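Local coordinates for SusD/RagB family nutrient-binding outer membrane lipoprotein (Bacteroides vulgatus, PDB 4F7A) that probably binds mucin O-glycans at the cell surface as a SusD-like, TPR-like outer membrane lipoprotein that helps in glycan capture, at residues Gly363-Phe368 with Ala373-Leu378; Ser377-Ser382 with Ile424-Ile429. One frame throughout, in Å; residues are numbered along the deposited sequence.

Overall arrangement
Both contacts follow the same loop as it leaves helix 356-371 on its way to helix 416-431. In contact 1 the loop doubles back along the helix it has just left, and in contact 2 it sends a tyrosine across to the next helix. Their centres lie about 8 Å apart, and they share Ser377 and Leu378. Side chains of the two contacts pack on each other: Phe368 CZ of contact 1 comes within 3.6 Å of Tyr379 CG of contact 2, and Val364 CG2 lies 3.7 Å from Gln426 OE1. Contact 1 is partly buried, whereas the touching residues of contact 2 are all buried. Neither can be tied to a glycan site here; together they fasten a loop to the helical TPR-like framework.

Contact 1: Gly363-Phe368 with Ala373-Leu378; sequences GVQTSF and AGDASL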
loop_
_atom_site.group_PDB
_atom_site.type_symbol
_atom_site.label_atom_id
_atom_site.label_comp_id
_atom_site.label_asym_id
_atom_site.label_seq_id
_atom_site.Cartn_x
_atom_site.Cartn_y
_atom_site.Cartn_z
ATOM N N GLY A 363 -1.321 5.575 -17.401
ATOM C CA GLY A 363 -0.760 4.957 -16.204
ATOM C C GLY A 363 0.451 4.075 -16.488
ATOM O O GLY A 363 1.442 4.121 -15.771
ATOM N N VAL A 364 0.353 3.246 -17.517
ATOM C CA VAL A 364 1.449 2.349 -17.864
ATOM C C VAL A 364 2.663 3.178 -18.333
ATOM O O VAL A 364 3.789 2.925 -17.918
ATOM C CB VAL A 364 1.042 1.302 -18.922
ATOM C CG1 VAL A 364 2.269 0.424 -19.360
ATOM C CG2 VAL A 364 -0.107 0.417 -18.370
ATOM N N GLN A 365 2.429 4.167 -19.199
ATOM C CA GLN A 365 3.505 4.977 -19.704
ATOM C C GLN A 365 4.181 5.709 -18.532
ATOM O O GLN A 365 5.410 5.841 -18.475
ATOM C CB GLN A 365 3.023 5.999 -20.740
ATOM C CG GLN A 365 4.186 6.853 -21.186
ATOM C CD GLN A 365 5.308 5.987 -21.758
ATOM O OE1 GLN A 365 5.046 5.284 -22.766
ATOM N NE2 GLN A 365 6.563 6.002 -21.111
ATOM N N THR A 366 3.363 6.192 -17.613
ATOM C CA THR A 366 3.858 6.946 -16.474
ATOM C C THR A 366 4.740 6.063 -15.573
ATOM O O THR A 366 5.804 6.508 -15.100
ATOM C CB THR A 366 2.683 7.605 -15.700
ATOM O OG1 THR A 366 2.047 8.578 -16.552
ATOM C CG2 THR A 366 3.178 8.314 -14.422
ATOM N N SER A 367 4.302 4.826 -15.341
ATOM C CA SER A 367 5.072 3.866 -14.575
ATOM C C SER A 367 6.413 3.539 -15.251
ATOM O O SER A 367 7.462 3.555 -14.617
ATOM C CB SER A 367 4.261 2.599 -14.350
ATOM O OG SER A 367 5.032 1.638 -13.675
ATOM N N PHE A 368 6.386 3.281 -16.553
ATOM C CA PHE A 368 7.628 3.056 -17.285
ATOM C C PHE A 368 8.606 4.227 -17.097
ATOM O O PHE A 368 9.792 4.008 -16.846
ATOM C CB PHE A 368 7.355 2.917 -18.780
ATOM C CG PHE A 368 7.014 1.520 -19.237
ATOM C CD1 PHE A 368 6.162 0.698 -18.509
ATOM C CD2 PHE A 368 7.529 1.043 -20.451
ATOM C CE1 PHE A 368 5.836 -0.577 -18.972
ATOM C CE2 PHE A 368 7.208 -0.223 -20.908
ATOM C CZ PHE A 368 6.332 -1.021 -20.166
ATOM N N ALA A 373 12.129 2.789 -17.754
ATOM C CA ALA A 373 11.923 1.590 -18.580
ATOM C C ALA A 373 11.637 1.919 -20.041
ATOM O O ALA A 373 11.452 1.016 -20.869
ATOM C CB ALA A 373 10.793 0.731 -17.984
ATOM N N GLY A 374 11.613 3.210 -20.364
ATOM C CA GLY A 374 11.423 3.649 -21.741
ATOM C C GLY A 374 9.962 3.907 -22.075
ATOM O O GLY A 374 9.141 4.270 -21.206
ATOM N N ASP A 375 9.650 3.756 -23.356
ATOM C CA ASP A 375 8.324 4.045 -23.883
ATOM C C ASP A 375 7.457 2.767 -23.834
ATOM O O ASP A 375 7.938 1.655 -24.085
ATOM C CB ASP A 375 8.438 4.571 -25.322
ATOM C CG ASP A 375 7.105 4.976 -25.901
ATOM O OD1 ASP A 375 6.668 6.130 -25.656
ATOM O OD2 ASP A 375 6.489 4.131 -26.621
ATOM N N ALA A 376 6.180 2.933 -23.507
ATOM C CA ALA A 376 5.268 1.776 -23.308
ATOM C C ALA A 376 4.375 1.463 -24.529
ATOM O O ALA A 376 3.531 0.570 -24.469
ATOM C CB ALA A 376 4.389 2.013 -22.063
ATOM N N SER A 377 4.546 2.183 -25.631
ATOM C CA SER A 377 3.638 2.029 -26.756
ATOM C C SER A 377 3.566 0.582 -27.289
ATOM O O SER A 377 2.481 0.068 -27.538
ATOM C CB SER A 377 3.980 3.004 -27.902
ATOM O OG SER A 377 3.930 4.366 -27.465
ATOM N N LEU A 378 4.716 -0.047 -27.477
ATOM C CA LEU A 378 4.771 -1.410 -28.022
ATOM C C LEU A 378 4.197 -2.393 -26.986
ATOM O O LEU A 378 3.392 -3.249 -27.312
ATOM C CB LEU A 378 6.206 -1.774 -28.377
ATOM C CG LEU A 378 6.346 -3.053 -29.225
ATOM C CD1 LEU A 378 5.444 -2.992 -30.458
ATOM C CD2 LEU A 378 7.777 -3.267 -29.617
#
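Ala373 begins the return of the chain along helix 356-371 by giving its backbone N-H to Phe368 O, 2.8 Å away and nearly straight at 167°, while its methyl lies against the root of the Phe368 side chain. Gly374 follows with backbone angles at which a CB would press on the preceding carbonyl oxygen. Its own carbonyl oxygen sits at the edge of the Phe368 ring, in the ring plane, and takes a hydrogen bond from Gln365 NE2 at 3.1 Å. The carboxylate of Asp375 is occupied within the loop through OD2, which accepts from Ser377 N, closing an Asx turn, and also from Ser377 OG by its syn lone pair; OD1 comes near Gln365 OE1, at 3.4 Å, without bonding to it. At Ala376 the loop meets the helix with both backbone and methyl. Its N-H points to Gln365 OE1, 2.7 Å from N, and its CB stands over the centre of the Phe368 ring, 3.7 Å from the centroid, in a CH-pi contact. Val364 CG1 touches the same methyl at 3.8 Å.

Gln365 thus uses both ends of its amide on the loop backbone, one as donor and one as acceptor. Its CG is anti to the backbone N (chi1 178°), and the bend at chi2 (57°) turns the amide to the loop backbone. An alanine here would remove that amide, and the Gly374 carbonyl and the Ala376 N-H would probably lose their shared partner, with the loop less firmly held to the helix. Two bonds from one amide fix its rotation, while the aromatic face receives the methyl; a segment without regular secondary structure is in this way bound to a helix through complementary polar and apolar contacts.

Contact 2: Ser377-Ser382 with Ile424-Ile429; sequences SLYLTS and ITQKWI
Tyr379 and Gln426 reach for one another from opposite directions, and their meeting carries the contact. Gln426 NE2 donates to Tyr379 OH at 3.0 Å along a nearly straight path (163°), with the hydroxyl oxygen close to the amide plane and the NE2 at the edge of the ring. Ring and amide planes are turned 76° apart, so the two groups do not stack. The methyl Ile429 CD1 lies 3.9 Å from Tyr379 OH, a van der Waals contact beside the bond.

The next shell sets these groups in place. The tyrosine ring extends from the loop with CG anti to the backbone N (chi1 176°), which carries the hydroxyl toward the helix. Behind it the loop is folded into a compact turn: Tyr379 O accepts from both the backbone N and OG of Ser382, the latter 2.7 Å away, and Leu378 O is gripped likewise by Thr381 N and OG1. On the helix side, the other end of the Gln426 amide is engaged too, since OE1 accepts from Arg278 NH2. The tyrosine hydroxyl also has a weak hydrogen bond with Asp276 OD2.

Farther out, Val364 and Tyr360 of helix 356-371 touch Gln426, as does Phe339 of helix 334-346, while Ile429 packs on Val270 and Leu271 of helix 265-273; the loop tyrosine thereby reaches a part of helix 416-431 whose side chains also meet these three helices.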
loop_
_atom_site.group_PDB
_atom_site.type_symbol
_atom_site.label_atom_id
_atom_site.label_comp_id
_atom_site.label_asym_id
_atom_site.label_seq_id
_atom_site.Cartn_x
_atom_site.Cartn_y
_atom_site.Cartn_z
ATOM N N SER A 377 4.546 2.183 -25.631
ATOM C CA SER A 377 3.638 2.029 -26.756
ATOM C C SER A 377 3.566 0.582 -27.289
ATOM O O SER A 377 2.481 0.068 -27.538
ATOM C CB SER A 377 3.980 3.004 -27.902
ATOM O OG SER A 377 3.930 4.366 -27.465
ATOM N N LEU A 378 4.716 -0.047 -27.477
ATOM C CA LEU A 378 4.771 -1.410 -28.022
ATOM C C LEU A 378 4.197 -2.393 -26.986
ATOM O O LEU A 378 3.392 -3.249 -27.312
ATOM C CB LEU A 378 6.206 -1.774 -28.377
ATOM C CG LEU A 378 6.346 -3.053 -29.225
ATOM C CD1 LEU A 378 5.444 -2.992 -30.458
ATOM C CD2 LEU A 378 7.777 -3.267 -29.617
ATOM N N TYR A 379 4.557 -2.212 -25.722
ATOM C CA TYR A 379 4.037 -3.056 -24.647
ATOM C C TYR A 379 2.517 -2.998 -24.570
ATOM O O TYR A 379 1.861 -4.025 -24.359
ATOM C CB TYR A 379 4.652 -2.602 -23.331
ATOM C CG TYR A 379 4.192 -3.279 -22.070
ATOM C CD1 TYR A 379 4.856 -4.388 -21.584
ATOM C CD2 TYR A 379 3.180 -2.735 -21.299
ATOM C CE1 TYR A 379 4.486 -4.991 -20.401
ATOM C CE2 TYR A 379 2.805 -3.328 -20.094
ATOM C CZ TYR A 379 3.449 -4.456 -19.648
ATOM O OH TYR A 379 3.093 -5.056 -18.442
ATOM N N LEU A 380 1.960 -1.802 -24.769
ATOM C CA LEU A 380 0.509 -1.597 -24.718
ATOM C C LEU A 380 -0.255 -2.238 -25.891
ATOM O O LEU A 380 -1.479 -2.315 -25.839
ATOM C CB LEU A 380 0.199 -0.087 -24.629
ATOM C CG LEU A 380 0.469 0.495 -23.252
ATOM C CD1 LEU A 380 0.409 2.050 -23.340
ATOM C CD2 LEU A 380 -0.517 -0.103 -22.208
ATOM N N THR A 381 0.459 -2.712 -26.916
ATOM C CA THR A 381 -0.139 -3.488 -27.998
ATOM C C THR A 381 0.095 -4.981 -27.844
ATOM O O THR A 381 -0.364 -5.759 -28.672
ATOM C CB THR A 381 0.470 -3.115 -29.387
ATOM O OG1 THR A 381 1.828 -3.586 -29.467
ATOM C CG2 THR A 381 0.437 -1.659 -29.616
ATOM N N SER A 382 0.802 -5.404 -26.805
ATOM C CA SER A 382 1.316 -6.760 -26.803
ATOM C C SER A 382 0.285 -7.792 -26.329
ATOM O O SER A 382 -0.697 -7.476 -25.681
ATOM C CB SER A 382 2.612 -6.849 -26.001
ATOM O OG SER A 382 2.367 -6.624 -24.640
ATOM N N ILE A 424 -6.271 -2.892 -12.638
ATOM C CA ILE A 424 -5.746 -3.206 -11.303
ATOM C C ILE A 424 -4.418 -3.972 -11.400
ATOM O O ILE A 424 -3.532 -3.760 -10.598
ATOM C CB ILE A 424 -6.758 -4.004 -10.451
ATOM C CG1 ILE A 424 -8.082 -3.231 -10.317
ATOM C CG2 ILE A 424 -6.180 -4.304 -9.085
ATOM C CD1 ILE A 424 -7.981 -1.900 -9.642
ATOM N N THR A 425 -4.301 -4.880 -12.366
ATOM C CA THR A 425 -3.055 -5.647 -12.520
ATOM C C THR A 425 -1.894 -4.714 -12.860
ATOM O O THR A 425 -0.807 -4.810 -12.269
ATOM C CB THR A 425 -3.222 -6.769 -13.570
ATOM O OG1 THR A 425 -4.228 -7.684 -13.113
ATOM C CG2 THR A 425 -1.906 -7.543 -13.812
ATOM N N GLN A 426 -2.127 -3.790 -13.795
ATOM C CA GLN A 426 -1.101 -2.801 -14.132
ATOM C C GLN A 426 -0.832 -1.827 -12.987
ATOM O O GLN A 426 0.322 -1.453 -12.748
ATOM C CB GLN A 426 -1.440 -2.058 -15.426
ATOM C CG GLN A 426 -1.289 -2.906 -16.695
ATOM C CD GLN A 426 0.161 -3.341 -16.979
ATOM O OE1 GLN A 426 1.112 -2.607 -16.710
ATOM N NE2 GLN A 426 0.319 -4.542 -17.521
ATOM N N LYS A 427 -1.869 -1.478 -12.230
ATOM C CA LYS A 427 -1.671 -0.639 -11.050
ATOM C C LYS A 427 -0.787 -1.377 -10.046
ATOM O O LYS A 427 0.071 -0.778 -9.391
ATOM C CB LYS A 427 -3.001 -0.245 -10.419
ATOM C CG LYS A 427 -2.899 0.778 -9.278
ATOM C CD LYS A 427 -4.259 1.335 -8.842
ATOM C CE LYS A 427 -5.129 0.308 -8.173
ATOM N NZ LYS A 427 -6.319 0.928 -7.561
ATOM N N TRP A 428 -1.022 -2.678 -9.893
ATOM C CA TRP A 428 -0.227 -3.515 -8.967
ATOM C C TRP A 428 1.250 -3.543 -9.380
ATOM O O TRP A 428 2.154 -3.392 -8.536
ATOM C CB TRP A 428 -0.856 -4.892 -8.921
ATOM C CG TRP A 428 -0.218 -5.978 -8.117
ATOM C CD1 TRP A 428 -0.433 -6.271 -6.795
ATOM C CD2 TRP A 428 0.612 -7.015 -8.627
ATOM N NE1 TRP A 428 0.257 -7.415 -6.448
ATOM C CE2 TRP A 428 0.899 -7.895 -7.557
ATOM C CE3 TRP A 428 1.136 -7.299 -9.884
ATOM C CZ2 TRP A 428 1.699 -9.007 -7.714
ATOM C CZ3 TRP A 428 1.922 -8.424 -10.039
ATOM C CH2 TRP A 428 2.195 -9.263 -8.960
ATOM N N ILE A 429 1.521 -3.691 -10.667
ATOM C CA ILE A 429 2.913 -3.575 -11.121
ATOM C C ILE A 429 3.474 -2.181 -10.761
ATOM O O ILE A 429 4.598 -2.066 -10.246
ATOM C CB ILE A 429 3.105 -3.861 -12.638
ATOM C CG1 ILE A 429 2.616 -5.261 -13.019
ATOM C CG2 ILE A 429 4.585 -3.727 -13.004
ATOM C CD1 ILE A 429 2.468 -5.504 -14.588
#